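Local structure of PilO protein (Pseudomonas aeruginosa, 2RJZ) at residues 49-54 with 100-105; 56-61 with 92-97; 62-67 with 82-87; 106-111 with 128-133. The protein is represented here by its periplasmic domain and, as an inner-membrane protein, pairs with PilN to found the PilM/PilN/PilO/PilP complex needed to assemble functional type IV pili. All coordinates share one frame; numbering follows the deposited sequence.

Contact 1: residues 49-54 with 100-105; sequences EDITRT and SSLPRI. With SO4 (sulfate ion), chain D.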
loop_
_atom_site.group_PDB
_atom_site.type_symbol
_atom_site.label_atom_id
_atom_site.label_comp_id
_atom_site.label_asym_id
_atom_site.label_seq_id
_atom_site.Cartn_x
_atom_site.Cartn_y
_atom_site.Cartn_z
ATOM N N GLU A 49 -7.650 13.461 -11.614
ATOM C CA GLU A 49 -7.409 13.523 -13.056
ATOM C C GLU A 49 -6.457 12.397 -13.529
ATOM O O GLU A 49 -6.711 11.766 -14.543
ATOM C CB GLU A 49 -6.819 14.888 -13.425
ATOM C CG GLU A 49 -6.414 14.971 -14.875
ATOM C CD GLU A 49 -5.406 16.051 -15.142
ATOM O OE1 GLU A 49 -4.650 16.423 -14.207
ATOM O OE2 GLU A 49 -5.354 16.521 -16.299
ATOM N N ASP A 50 -5.351 12.179 -12.814
ATOM C CA ASP A 50 -4.377 11.132 -13.198
ATOM C C ASP A 50 -4.928 9.741 -13.005
ATOM O O ASP A 50 -4.730 8.873 -13.851
ATOM C CB ASP A 50 -3.093 11.250 -12.381
ATOM C CG ASP A 50 -2.237 12.404 -12.822
ATOM O OD1 ASP A 50 -2.419 12.829 -13.977
ATOM O OD2 ASP A 50 -1.384 12.880 -12.026
ATOM N N ILE A 51 -5.616 9.524 -11.889
ATOM C CA ILE A 51 -6.283 8.244 -11.661
ATOM C C ILE A 51 -7.220 7.951 -12.814
ATOM O O ILE A 51 -7.212 6.848 -13.349
ATOM C CB ILE A 51 -7.009 8.185 -10.275
ATOM C CG1 ILE A 51 -5.965 8.157 -9.155
ATOM C CG2 ILE A 51 -7.954 6.957 -10.165
ATOM C CD1 ILE A 51 -6.528 8.323 -7.770
ATOM N N THR A 52 -7.990 8.955 -13.235
ATOM C CA THR A 52 -9.053 8.741 -14.251
ATOM C C THR A 52 -8.440 8.390 -15.609
ATOM O O THR A 52 -8.861 7.448 -16.294
ATOM C CB THR A 52 -10.016 9.986 -14.328
ATOM O OG1 THR A 52 -10.612 10.175 -13.042
ATOM C CG2 THR A 52 -11.138 9.743 -15.325
ATOM N N ARG A 53 -7.396 9.139 -15.951
ATOM C CA ARG A 53 -6.681 8.953 -17.178
ATOM C C ARG A 53 -5.998 7.591 -17.206
ATOM O O ARG A 53 -5.987 6.922 -18.243
ATOM C CB ARG A 53 -5.656 10.076 -17.315
ATOM C CG ARG A 53 -4.944 10.106 -18.641
ATOM C CD ARG A 53 -4.078 11.398 -18.787
ATOM N NE ARG A 53 -4.650 12.580 -18.110
ATOM C CZ ARG A 53 -5.425 13.489 -18.692
ATOM N NH1 ARG A 53 -5.760 13.353 -19.971
ATOM N NH2 ARG A 53 -5.876 14.534 -17.992
ATOM N N THR A 54 -5.444 7.173 -16.062
ATOM C CA THR A 54 -4.761 5.867 -15.943
ATOM C C THR A 54 -5.750 4.738 -16.136
ATOM O O THR A 54 -5.453 3.742 -16.810
ATOM C CB THR A 54 -4.071 5.697 -14.562
ATOM O OG1 THR A 54 -3.175 6.790 -14.344
ATOM C CG2 THR A 54 -3.264 4.359 -14.491
ATOM N N SER A 100 0.072 3.406 -8.899
ATOM C CA SER A 100 1.090 3.386 -7.847
ATOM C C SER A 100 2.406 3.965 -8.349
ATOM O O SER A 100 3.226 4.412 -7.538
ATOM C CB SER A 100 1.254 1.994 -7.208
ATOM O OG SER A 100 1.733 1.066 -8.173
ATOM N N SER A 101 2.568 4.000 -9.680
ATOM C CA SER A 101 3.711 4.652 -10.362
ATOM C C SER A 101 3.513 6.121 -10.734
ATOM O O SER A 101 4.339 6.666 -11.488
ATOM C CB SER A 101 4.071 3.907 -11.665
ATOM O OG SER A 101 4.258 2.520 -11.458
ATOM N N LEU A 102 2.437 6.755 -10.254
ATOM C CA LEU A 102 2.163 8.167 -10.549
ATOM C C LEU A 102 3.078 9.130 -9.786
ATOM O O LEU A 102 3.506 8.826 -8.660
ATOM C CB LEU A 102 0.720 8.527 -10.184
ATOM C CG LEU A 102 -0.460 7.991 -10.999
ATOM C CD1 LEU A 102 -1.802 8.372 -10.315
ATOM C CD2 LEU A 102 -0.405 8.504 -12.422
ATOM N N PRO A 103 3.340 10.323 -10.363
ATOM C CA PRO A 103 4.166 11.303 -9.664
ATOM C C PRO A 103 3.326 12.062 -8.637
ATOM O O PRO A 103 3.216 13.293 -8.714
ATOM C CB PRO A 103 4.616 12.265 -10.787
ATOM C CG PRO A 103 3.932 11.790 -12.053
ATOM C CD PRO A 103 2.863 10.845 -11.658
ATOM N N ARG A 104 2.708 11.311 -7.721
ATOM C CA ARG A 104 1.813 11.843 -6.688
ATOM C C ARG A 104 2.080 11.039 -5.417
ATOM O O ARG A 104 2.549 9.892 -5.492
ATOM C CB ARG A 104 0.332 11.644 -7.076
ATOM C CG ARG A 104 -0.100 12.257 -8.421
ATOM C CD ARG A 104 -0.704 13.645 -8.236
ATOM N NE ARG A 104 -0.988 14.249 -9.532
ATOM C CZ ARG A 104 -1.133 15.557 -9.728
ATOM N NH1 ARG A 104 -1.019 16.387 -8.701
ATOM N NH2 ARG A 104 -1.399 16.028 -10.947
ATOM N N ILE A 105 1.754 11.627 -4.270
ATOM C CA ILE A 105 1.852 10.967 -2.983
ATOM C C ILE A 105 0.500 10.261 -2.798
ATOM O O ILE A 105 -0.479 10.857 -2.346
ATOM C CB ILE A 105 2.115 11.973 -1.795
ATOM C CG1 ILE A 105 3.292 12.935 -2.076
ATOM C CG2 ILE A 105 2.223 11.214 -0.462
ATOM C CD1 ILE A 105 4.596 12.295 -2.509
HETATM S S SO4 D . -1.455 19.552 -10.424
HETATM O O1 SO4 D . -2.188 20.815 -10.561
HETATM O O2 SO4 D . -0.016 19.800 -10.470
HETATM O O3 SO4 D . -1.829 18.928 -9.154
HETATM O O4 SO4 D . -1.810 18.662 -11.534
HETATM O O HOH W 1 -2.304 15.510 -14.055
#

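Contact 2: residues 56-61 with 92-97; sequences LGSGLE and LATFVS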
loop_
_atom_site.group_PDB
_atom_site.type_symbol
_atom_site.label_atom_id
_atom_site.label_comp_id
_atom_site.label_asym_id
_atom_site.label_seq_id
_atom_site.Cartn_x
_atom_site.Cartn_y
_atom_site.Cartn_z
ATOM N N LEU A 56 -8.854 4.999 -17.729
ATOM C CA LEU A 56 -9.158 5.042 -19.160
ATOM C C LEU A 56 -8.040 4.425 -20.016
ATOM O O LEU A 56 -8.325 3.634 -20.930
ATOM C CB LEU A 56 -9.487 6.466 -19.597
ATOM C CG LEU A 56 -10.756 6.982 -18.895
ATOM C CD1 LEU A 56 -11.019 8.429 -19.293
ATOM C CD2 LEU A 56 -11.954 6.068 -19.247
ATOM N N GLY A 57 -6.782 4.753 -19.703
ATOM C CA GLY A 57 -5.627 4.202 -20.446
ATOM C C GLY A 57 -5.562 2.699 -20.350
ATOM O O GLY A 57 -5.103 2.026 -21.286
ATOM N N SER A 58 -6.072 2.141 -19.242
ATOM C CA SER A 58 -6.041 0.687 -19.087
ATOM C C SER A 58 -7.274 0.001 -19.646
ATOM O O SER A 58 -7.387 -1.216 -19.533
ATOM C CB SER A 58 -5.832 0.274 -17.630
ATOM O OG SER A 58 -4.667 0.872 -17.080
ATOM N N GLY A 59 -8.181 0.752 -20.266
ATOM C CA GLY A 59 -9.390 0.148 -20.850
ATOM C C GLY A 59 -10.448 -0.150 -19.801
ATOM O O GLY A 59 -11.232 -1.091 -19.923
ATOM N N LEU A 60 -10.467 0.648 -18.744
ATOM C CA LEU A 60 -11.437 0.460 -17.691
ATOM C C LEU A 60 -12.509 1.533 -17.816
ATOM O O LEU A 60 -12.227 2.644 -18.297
ATOM C CB LEU A 60 -10.742 0.591 -16.330
ATOM C CG LEU A 60 -9.608 -0.366 -15.968
ATOM C CD1 LEU A 60 -9.187 -0.074 -14.562
ATOM C CD2 LEU A 60 -10.044 -1.802 -16.093
ATOM N N GLU A 61 -13.729 1.221 -17.383
ATOM C CA GLU A 61 -14.708 2.290 -17.108
ATOM C C GLU A 61 -14.864 2.625 -15.628
ATOM O O GLU A 61 -14.914 1.740 -14.787
ATOM C CB GLU A 61 -16.083 2.000 -17.725
ATOM C CG GLU A 61 -16.575 0.588 -17.558
ATOM C CD GLU A 61 -18.019 0.419 -18.035
ATOM O OE1 GLU A 61 -18.957 0.952 -17.355
ATOM O OE2 GLU A 61 -18.198 -0.252 -19.086
ATOM N N LEU A 92 -7.374 -4.310 -14.895
ATOM C CA LEU A 92 -7.400 -3.996 -13.458
ATOM C C LEU A 92 -6.010 -3.943 -12.795
ATOM O O LEU A 92 -5.731 -3.033 -11.996
ATOM C CB LEU A 92 -8.305 -4.989 -12.699
ATOM C CG LEU A 92 -9.797 -4.900 -13.014
ATOM C CD1 LEU A 92 -10.568 -6.060 -12.410
ATOM C CD2 LEU A 92 -10.372 -3.572 -12.593
ATOM N N ALA A 93 -5.151 -4.921 -13.098
ATOM C CA ALA A 93 -3.851 -5.002 -12.423
ATOM C C ALA A 93 -2.921 -3.922 -12.954
ATOM O O ALA A 93 -2.168 -3.302 -12.196
ATOM C CB ALA A 93 -3.213 -6.404 -12.587
ATOM N N THR A 94 -2.990 -3.682 -14.259
ATOM C CA THR A 94 -2.165 -2.611 -14.871
ATOM C C THR A 94 -2.595 -1.231 -14.360
ATOM O O THR A 94 -1.753 -0.385 -14.078
ATOM C CB THR A 94 -2.156 -2.665 -16.430
ATOM O OG1 THR A 94 -3.440 -2.281 -16.933
ATOM C CG2 THR A 94 -1.841 -4.067 -16.910
ATOM N N PHE A 95 -3.905 -1.024 -14.222
ATOM C CA PHE A 95 -4.444 0.176 -13.588
ATOM C C PHE A 95 -3.866 0.382 -12.178
ATOM O O PHE A 95 -3.379 1.462 -11.852
ATOM C CB PHE A 95 -5.979 0.110 -13.517
ATOM C CG PHE A 95 -6.589 1.180 -12.645
ATOM C CD1 PHE A 95 -6.418 2.531 -12.956
ATOM C CD2 PHE A 95 -7.330 0.839 -11.498
ATOM C CE1 PHE A 95 -6.979 3.541 -12.150
ATOM C CE2 PHE A 95 -7.891 1.837 -10.670
ATOM C CZ PHE A 95 -7.708 3.202 -11.001
ATOM N N VAL A 96 -3.911 -0.654 -11.349
ATOM C CA VAL A 96 -3.385 -0.561 -9.978
ATOM C C VAL A 96 -1.897 -0.213 -10.016
ATOM O O VAL A 96 -1.406 0.624 -9.243
ATOM C CB VAL A 96 -3.668 -1.888 -9.166
ATOM C CG1 VAL A 96 -2.940 -1.917 -7.803
ATOM C CG2 VAL A 96 -5.173 -2.045 -8.965
ATOM N N SER A 97 -1.196 -0.861 -10.935
ATOM C CA SER A 97 0.227 -0.640 -11.111
ATOM C C SER A 97 0.532 0.780 -11.632
ATOM O O SER A 97 1.518 1.374 -11.232
ATOM C CB SER A 97 0.811 -1.704 -12.057
ATOM O OG SER A 97 2.202 -1.493 -12.194
#

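Contact 3: residues 62-67 with 82-87; sequences FEEIKL and QISVVG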
loop_
_atom_site.group_PDB
_atom_site.type_symbol
_atom_site.label_atom_id
_atom_site.label_comp_id
_atom_site.label_asym_id
_atom_site.label_seq_id
_atom_site.Cartn_x
_atom_site.Cartn_y
_atom_site.Cartn_z
ATOM N N PHE A 62 -14.982 3.909 -15.331
ATOM C CA PHE A 62 -15.216 4.369 -13.967
ATOM C C PHE A 62 -16.687 4.387 -13.624
ATOM O O PHE A 62 -17.500 4.902 -14.384
ATOM C CB PHE A 62 -14.616 5.764 -13.756
ATOM C CG PHE A 62 -13.158 5.731 -13.533
ATOM C CD1 PHE A 62 -12.640 5.799 -12.238
ATOM C CD2 PHE A 62 -12.295 5.536 -14.599
ATOM C CE1 PHE A 62 -11.279 5.715 -12.021
ATOM C CE2 PHE A 62 -10.924 5.451 -14.399
ATOM C CZ PHE A 62 -10.411 5.538 -13.117
ATOM N N GLU A 63 -17.029 3.863 -12.463
ATOM C CA GLU A 63 -18.399 3.956 -12.000
ATOM C C GLU A 63 -18.577 5.022 -10.939
ATOM O O GLU A 63 -19.595 5.704 -10.911
ATOM C CB GLU A 63 -18.880 2.616 -11.488
ATOM C CG GLU A 63 -18.950 1.571 -12.590
ATOM C CD GLU A 63 -19.471 0.249 -12.063
ATOM O OE1 GLU A 63 -18.935 -0.221 -11.036
ATOM O OE2 GLU A 63 -20.419 -0.301 -12.668
ATOM N N GLU A 64 -17.581 5.155 -10.076
ATOM C CA GLU A 64 -17.700 6.000 -8.885
ATOM C C GLU A 64 -16.347 6.347 -8.265
ATOM O O GLU A 64 -15.405 5.535 -8.234
ATOM C CB GLU A 64 -18.637 5.347 -7.856
ATOM C CG GLU A 64 -18.661 6.011 -6.503
ATOM C CD GLU A 64 -19.490 5.213 -5.499
ATOM O OE1 GLU A 64 -18.902 4.493 -4.636
ATOM O OE2 GLU A 64 -20.744 5.279 -5.591
ATOM N N ILE A 65 -16.251 7.587 -7.810
ATOM C CA ILE A 65 -15.163 8.029 -6.959
ATOM C C ILE A 65 -15.790 8.618 -5.724
ATOM O O ILE A 65 -16.561 9.616 -5.792
ATOM C CB ILE A 65 -14.314 9.119 -7.590
ATOM C CG1 ILE A 65 -13.625 8.600 -8.844
ATOM C CG2 ILE A 65 -13.291 9.625 -6.563
ATOM C CD1 ILE A 65 -13.169 9.701 -9.752
ATOM N N LYS A 66 -15.462 8.005 -4.595
ATOM C CA LYS A 66 -16.082 8.366 -3.354
ATOM C C LYS A 66 -15.007 8.899 -2.434
ATOM O O LYS A 66 -14.042 8.183 -2.077
ATOM C CB LYS A 66 -16.778 7.154 -2.759
ATOM C CG LYS A 66 -17.634 7.478 -1.577
ATOM C CD LYS A 66 -18.365 6.261 -1.047
ATOM C CE LYS A 66 -19.176 6.649 0.223
ATOM N NZ LYS A 66 -19.500 5.486 1.135
ATOM N N LEU A 67 -15.150 10.173 -2.085
ATOM C CA LEU A 67 -14.228 10.818 -1.163
ATOM C C LEU A 67 -14.795 10.614 0.218
ATOM O O LEU A 67 -15.954 10.905 0.471
ATOM C CB LEU A 67 -14.076 12.302 -1.479
ATOM C CG LEU A 67 -12.939 12.750 -2.384
ATOM C CD1 LEU A 67 -13.140 12.320 -3.844
ATOM C CD2 LEU A 67 -12.794 14.260 -2.301
ATOM N N GLN A 82 -12.229 6.109 -2.284
ATOM C CA GLN A 82 -12.664 4.815 -2.775
ATOM C C GLN A 82 -13.049 4.841 -4.256
ATOM O O GLN A 82 -13.945 5.594 -4.658
ATOM C CB GLN A 82 -13.835 4.323 -1.935
ATOM C CG GLN A 82 -14.280 2.933 -2.306
ATOM C CD GLN A 82 -15.659 2.631 -1.771
ATOM O OE1 GLN A 82 -15.919 2.812 -0.579
ATOM N NE2 GLN A 82 -16.563 2.186 -2.650
ATOM N N ILE A 83 -12.357 4.026 -5.056
ATOM C CA ILE A 83 -12.548 3.960 -6.486
ATOM C C ILE A 83 -13.246 2.657 -6.907
ATOM O O ILE A 83 -12.753 1.548 -6.583
ATOM C CB ILE A 83 -11.190 3.937 -7.242
ATOM C CG1 ILE A 83 -10.131 4.858 -6.636
ATOM C CG2 ILE A 83 -11.373 4.206 -8.729
ATOM C CD1 ILE A 83 -10.554 6.246 -6.506
ATOM N N SER A 84 -14.330 2.792 -7.679
ATOM C CA SER A 84 -14.992 1.673 -8.346
ATOM C C SER A 84 -14.812 1.724 -9.854
ATOM O O SER A 84 -15.221 2.692 -10.513
ATOM C CB SER A 84 -16.498 1.662 -8.050
ATOM O OG SER A 84 -16.741 1.451 -6.672
ATOM N N VAL A 85 -14.233 0.668 -10.396
ATOM C CA VAL A 85 -13.994 0.546 -11.825
ATOM C C VAL A 85 -14.489 -0.825 -12.308
ATOM O O VAL A 85 -14.747 -1.718 -11.498
ATOM C CB VAL A 85 -12.493 0.728 -12.168
ATOM C CG1 VAL A 85 -12.074 2.128 -11.865
ATOM C CG2 VAL A 85 -11.621 -0.239 -11.379
ATOM N N VAL A 86 -14.632 -0.965 -13.619
ATOM C CA VAL A 86 -15.107 -2.195 -14.264
ATOM C C VAL A 86 -14.188 -2.419 -15.481
ATOM O O VAL A 86 -13.858 -1.461 -16.190
ATOM C CB VAL A 86 -16.608 -2.087 -14.703
ATOM C CG1 VAL A 86 -17.037 -3.288 -15.576
ATOM C CG2 VAL A 86 -17.530 -2.012 -13.483
ATOM N N GLY A 87 -13.719 -3.655 -15.653
ATOM C CA GLY A 87 -13.013 -4.065 -16.861
ATOM C C GLY A 87 -12.449 -5.474 -16.739
ATOM O O GLY A 87 -12.861 -6.242 -15.865
HETATM O O HOH W 2 -16.428 3.772 -4.877
#

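Contact 4: residues 106-111 with 128-133; sequences VTLHDF and ILAKTY. With SO4 (sulfate ion), chain C.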
loop_
_atom_site.group_PDB
_atom_site.type_symbol
_atom_site.label_atom_id
_atom_site.label_comp_id
_atom_site.label_asym_id
_atom_site.label_seq_id
_atom_site.Cartn_x
_atom_site.Cartn_y
_atom_site.Cartn_z
ATOM N N VAL A 106 0.450 9.004 -3.218
ATOM C CA VAL A 106 -0.785 8.227 -3.182
ATOM C C VAL A 106 -0.446 6.781 -2.812
ATOM O O VAL A 106 0.460 6.193 -3.391
ATOM C CB VAL A 106 -1.588 8.325 -4.517
ATOM C CG1 VAL A 106 -0.762 7.839 -5.705
ATOM C CG2 VAL A 106 -2.915 7.572 -4.413
ATOM N N THR A 107 -1.142 6.242 -1.819
ATOM C CA THR A 107 -0.922 4.864 -1.426
ATOM C C THR A 107 -2.203 4.086 -1.732
ATOM O O THR A 107 -3.314 4.656 -1.716
ATOM C CB THR A 107 -0.553 4.748 0.069
ATOM O OG1 THR A 107 -1.580 5.350 0.861
ATOM C CG2 THR A 107 0.776 5.421 0.373
ATOM N N LEU A 108 -2.046 2.806 -2.020
ATOM C CA LEU A 108 -3.179 1.948 -2.338
ATOM C C LEU A 108 -3.358 0.920 -1.248
ATOM O O LEU A 108 -2.380 0.468 -0.634
ATOM C CB LEU A 108 -3.007 1.284 -3.709
ATOM C CG LEU A 108 -2.929 2.275 -4.875
ATOM C CD1 LEU A 108 -2.548 1.553 -6.148
ATOM C CD2 LEU A 108 -4.275 2.950 -5.074
ATOM N N HIS A 109 -4.616 0.572 -0.977
ATOM C CA HIS A 109 -4.914 -0.252 0.213
ATOM C C HIS A 109 -5.777 -1.452 -0.142
ATOM O O HIS A 109 -5.530 -2.059 -1.178
ATOM C CB HIS A 109 -5.406 0.627 1.355
ATOM C CG HIS A 109 -4.458 1.752 1.644
ATOM N ND1 HIS A 109 -3.465 1.671 2.601
ATOM C CD2 HIS A 109 -4.298 2.953 1.035
ATOM C CE1 HIS A 109 -2.746 2.780 2.582
ATOM N NE2 HIS A 109 -3.235 3.576 1.640
ATOM N N ASP A 110 -6.757 -1.801 0.677
ATOM C CA ASP A 110 -7.598 -2.924 0.379
ATOM C C ASP A 110 -8.417 -2.742 -0.904
ATOM O O ASP A 110 -8.771 -1.622 -1.304
ATOM C CB ASP A 110 -8.475 -3.267 1.594
ATOM C CG ASP A 110 -7.639 -3.647 2.830
ATOM O OD1 ASP A 110 -6.412 -3.873 2.686
ATOM O OD2 ASP A 110 -8.201 -3.712 3.942
ATOM N N PHE A 111 -8.651 -3.863 -1.574
ATOM C CA PHE A 111 -9.419 -3.891 -2.794
ATOM C C PHE A 111 -10.252 -5.163 -2.770
ATOM O O PHE A 111 -9.898 -6.128 -2.072
ATOM C CB PHE A 111 -8.522 -3.828 -4.040
ATOM C CG PHE A 111 -7.695 -5.068 -4.288
ATOM C CD1 PHE A 111 -8.166 -6.084 -5.127
ATOM C CD2 PHE A 111 -6.445 -5.209 -3.721
ATOM C CE1 PHE A 111 -7.397 -7.222 -5.374
ATOM C CE2 PHE A 111 -5.684 -6.355 -3.947
ATOM C CZ PHE A 111 -6.166 -7.365 -4.768
ATOM N N ILE A 128 -11.438 -0.228 -4.867
ATOM C CA ILE A 128 -10.118 -0.102 -4.223
ATOM C C ILE A 128 -10.023 1.185 -3.413
ATOM O O ILE A 128 -10.507 2.225 -3.838
ATOM C CB ILE A 128 -8.941 -0.231 -5.253
ATOM C CG1 ILE A 128 -7.581 -0.373 -4.557
ATOM C CG2 ILE A 128 -8.911 0.918 -6.258
ATOM C CD1 ILE A 128 -6.416 -0.724 -5.519
ATOM N N LEU A 129 -9.417 1.114 -2.239
ATOM C CA LEU A 129 -9.160 2.316 -1.451
ATOM C C LEU A 129 -7.756 2.917 -1.730
ATOM O O LEU A 129 -6.731 2.218 -1.639
ATOM C CB LEU A 129 -9.355 2.022 0.036
ATOM C CG LEU A 129 -9.201 3.172 1.030
ATOM C CD1 LEU A 129 -10.315 4.191 0.784
ATOM C CD2 LEU A 129 -9.285 2.592 2.455
ATOM N N ALA A 130 -7.736 4.190 -2.128
ATOM C CA ALA A 130 -6.523 4.952 -2.306
ATOM C C ALA A 130 -6.505 5.989 -1.189
ATOM O O ALA A 130 -7.547 6.282 -0.599
ATOM C CB ALA A 130 -6.495 5.638 -3.678
ATOM N N LYS A 131 -5.321 6.494 -0.857
ATOM C CA LYS A 131 -5.221 7.594 0.089
ATOM C C LYS A 131 -4.222 8.581 -0.388
ATOM O O LYS A 131 -3.189 8.242 -0.963
ATOM C CB LYS A 131 -4.771 7.140 1.482
ATOM C CG LYS A 131 -5.795 6.401 2.266
ATOM C CD LYS A 131 -5.140 5.823 3.492
ATOM C CE LYS A 131 -6.125 4.933 4.214
ATOM N NZ LYS A 131 -5.557 4.473 5.495
ATOM N N THR A 132 -4.538 9.834 -0.124
ATOM C CA THR A 132 -3.550 10.848 -0.270
ATOM C C THR A 132 -3.481 11.623 1.054
ATOM O O THR A 132 -4.278 11.383 1.976
ATOM C CB THR A 132 -3.805 11.724 -1.516
ATOM O OG1 THR A 132 -2.593 12.445 -1.823
ATOM C CG2 THR A 132 -5.002 12.681 -1.294
ATOM N N TYR A 133 -2.536 12.547 1.131
ATOM C CA TYR A 133 -2.150 13.149 2.378
ATOM C C TYR A 133 -1.805 14.632 2.178
ATOM O O TYR A 133 -1.301 15.050 1.120
ATOM C CB TYR A 133 -0.936 12.406 2.979
ATOM C CG TYR A 133 -1.079 10.881 3.033
ATOM C CD1 TYR A 133 -1.459 10.217 4.221
ATOM C CD2 TYR A 133 -0.842 10.112 1.889
ATOM C CE1 TYR A 133 -1.574 8.809 4.245
ATOM C CE2 TYR A 133 -0.968 8.743 1.894
ATOM C CZ TYR A 133 -1.327 8.090 3.061
ATOM O OH TYR A 133 -1.434 6.717 2.987
HETATM S S SO4 C . -5.694 1.188 5.967
HETATM O O1 SO4 C . -6.776 1.442 5.000
HETATM O O2 SO4 C . -4.784 2.328 6.111
HETATM O O3 SO4 C . -6.280 0.949 7.292
HETATM O O4 SO4 C . -4.893 0.037 5.514
#

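Contact 1: residues 49-54 with 100-105
Asp50 and Arg104 form a salt bridge in a surface contact between helix 43-57 and the loop that leads from helix 89-100 into strand 106-115. Arg104 NE gives a nearly straight bond (166°) to Asp50 OD2 at 2.9 Å, and NH2 adds a weak one to the same oxygen. OD2 lies in the plane of the guanidinium, whereas NE meets it on the anti side and out of the carboxylate plane, the two flat groups being turned 47° apart. The arginine chain is bent at its second torsion (chi2 -95°), which brings the edge carrying NE and NH2 round to the helix. The other edge grips a sulfate ion, probably from the crystallisation liquor: Arg104 NH1 reaches sulfate O3 and Arg104 NH2 reaches O4, each at 2.7 Å. A water lies between Glu49 OE1, Asp50 OD1 and Arg104 NH2. Beside the charges, Leu102 forks against the helix, with CD1 3.8 Å from Asp50 CB and CD2 3.8 Å from Thr54 OG1. Thr54 OG1 bonds back to Asp50 O at 2.6 Å, arriving from the face of the carbonyl opposite to Thr54 N. Pro103 centres an inverse gamma turn that carries the chain from Leu102 to Arg104, and its O accepts from Lys10 NZ of the second subunit. Arg104 NH1 also pairs with Glu43, an earlier residue of the same helix. In the crystal, bonds to two carboxylates and the sulfate hold the guanidinium in its rotation, and its charge would probably favour an ionised Asp50.

Contact 2: residues 56-61 with 92-97
Ser58 OG stands 3.4 Å from Thr94 OG1 across the contact, while each hydroxyl has its hydrogen-bond partner in its own part of the chain: Thr54 O for Ser58 and Asp91 O for Thr94. Both thus turn back on helix backbone, Thr94 OG1 by sitting between its own N and carbonyl carbon (chi1 70°). Beyond Ser58, helix 43-57 ends in a Schellman motif: Gly59 takes a positive phi of 79° and its N bonds to Leu56 O at 3.0 Å. This turn delivers Leu60 to helix 89-100, so the contact joins the two alpha-beta-beta units of a domain whose helix and strand order fits a circularly permuted ferredoxin-like fold. The isobutyl fork of Leu60 divides its contacts. Leu60 CD1 presses closely on the root of the Phe95 side chain, 3.4 Å from CB and 3.5 Å from CG, and Leu60 CD2 meets Leu92 CD2 at 3.9 Å, the two leucines crossing at about a right angle. Phe95 CG is anti to the backbone N (chi1 169°), which carries the ring off toward Ile51 and Thr54 of helix 43-57. Leu60 and Leu92 both continue onto Val85 of the sheet, and on the same helix Ala93 and Val96 pack against Phe111 of the second subunit.

Contact 3: residues 62-67 with 82-87
Phe62 lays its ring flat on Val85, whose CG1 methyl sits over one face, 3.8 Å from the ring centroid and 17° off the normal, a CH-pi contact. The CE1 corner of the ring also meets Ile83 CG2 at 3.6 Å, filling the dip between the two branched side chains, and Ile65 adds its CG2 beside Ile83 CD1. Between Phe62 and Ile65 the strand bulges: Glu63 and Glu64 both face Ser84 in a classic beta bulge. Ser84 O accepts from Glu63 N at 2.9 Å and weakly from Glu64 N at 3.4 Å. The bulge turns the side chain of Glu63 toward the partner strand, where its extended chain runs over Val86 and brings CD within 3.3 Å of CG2; its carboxylate goes on to a salt bridge with Arg125. On the face of Glu64, Ser84, Lys66 and Gln82, a water nestles among polar ends, 2.6 Å from Glu64 OE1 and 3.0 Å from Ser84 OG. Past the bulge the register is regular again, and Lys66 and Gln82 exchange backbone bonds in both directions, with Lys66 N 2.8 Å from Gln82 O. These antiparallel strands form the hairpin 61-72/76-87, with 61-72 outermost within the chain; Phe62 and Ile65 turn to Ile51 and Leu48 of helix 43-57, while Ile83 and Val85 pair through their backbones with strand 124-135.

Contact 4: residues 106-111 with 128-133
Thr107 and Lys131 open the backbone ladder as a hydrogen-bonded antiparallel pair, with Thr107 N 3.0 Å from Lys131 O and Lys131 N 2.9 Å from Thr107 O. Farther along, a beta bulge shifts the register by one: His109 N bonds to Leu129 O at 2.8 Å with a bent N-H (139°), while Leu129 N turns to Asp110 O. Among the polar side chains, Thr107 OG1 is central. Placed between its own N and carbonyl carbon (chi1 57°), Thr107 OG1 lies within hydrogen-bonding distance of Tyr133 OH, at the tyrosine ring edge, and of His109 NE2, both at an unusually short 2.5 Å. The histidine is also overlaid: the extended Lys131 crosses it at about a right angle, putting CE over the ring centre, 4.2 Å from the centroid and 11° off the normal. Lys131 NZ pairs with Glu78 and lies beside a sulfate ion, probably from the crystallisation liquor, which Ser2 N also holds. Apolar contacts occupy the other face, where Leu108 CD2 meets Ala130 CB at 3.8 Å and Phe111 CB meets Ile128 CG1 at 3.6 Å; Leu108 and Ile128 continue onto Val96 of helix 89-100. Phe111 stacks on Phe111 of the second subunit. Together the strands make a bulged antiparallel hairpin, the second beta-beta unit of a domain whose alpha-beta-beta-alpha-beta-beta order fits a circularly permuted ferredoxin-like fold.

How the contacts relate
From the N terminus, helix 43-57 enters contact 1 first, and the loop that contact closes at 100-105 encloses both of the next two. Contact 2 closes inside it, joining the end of the same helix to helix 89-100, and contact 3, the first hairpin, is nested within contact 2. Contact 4, the second hairpin, follows in series. The sheet unites the hairpins, since Ile83 O of contact 3 bonds to Ile128 N of contact 4. Glu61 N meets Val86 O where contacts 2 and 3 adjoin, and Ile105 O meets Thr132 OG1 between contacts 1 and 4. Two helices are thereby tied to each other and to one four-stranded sheet.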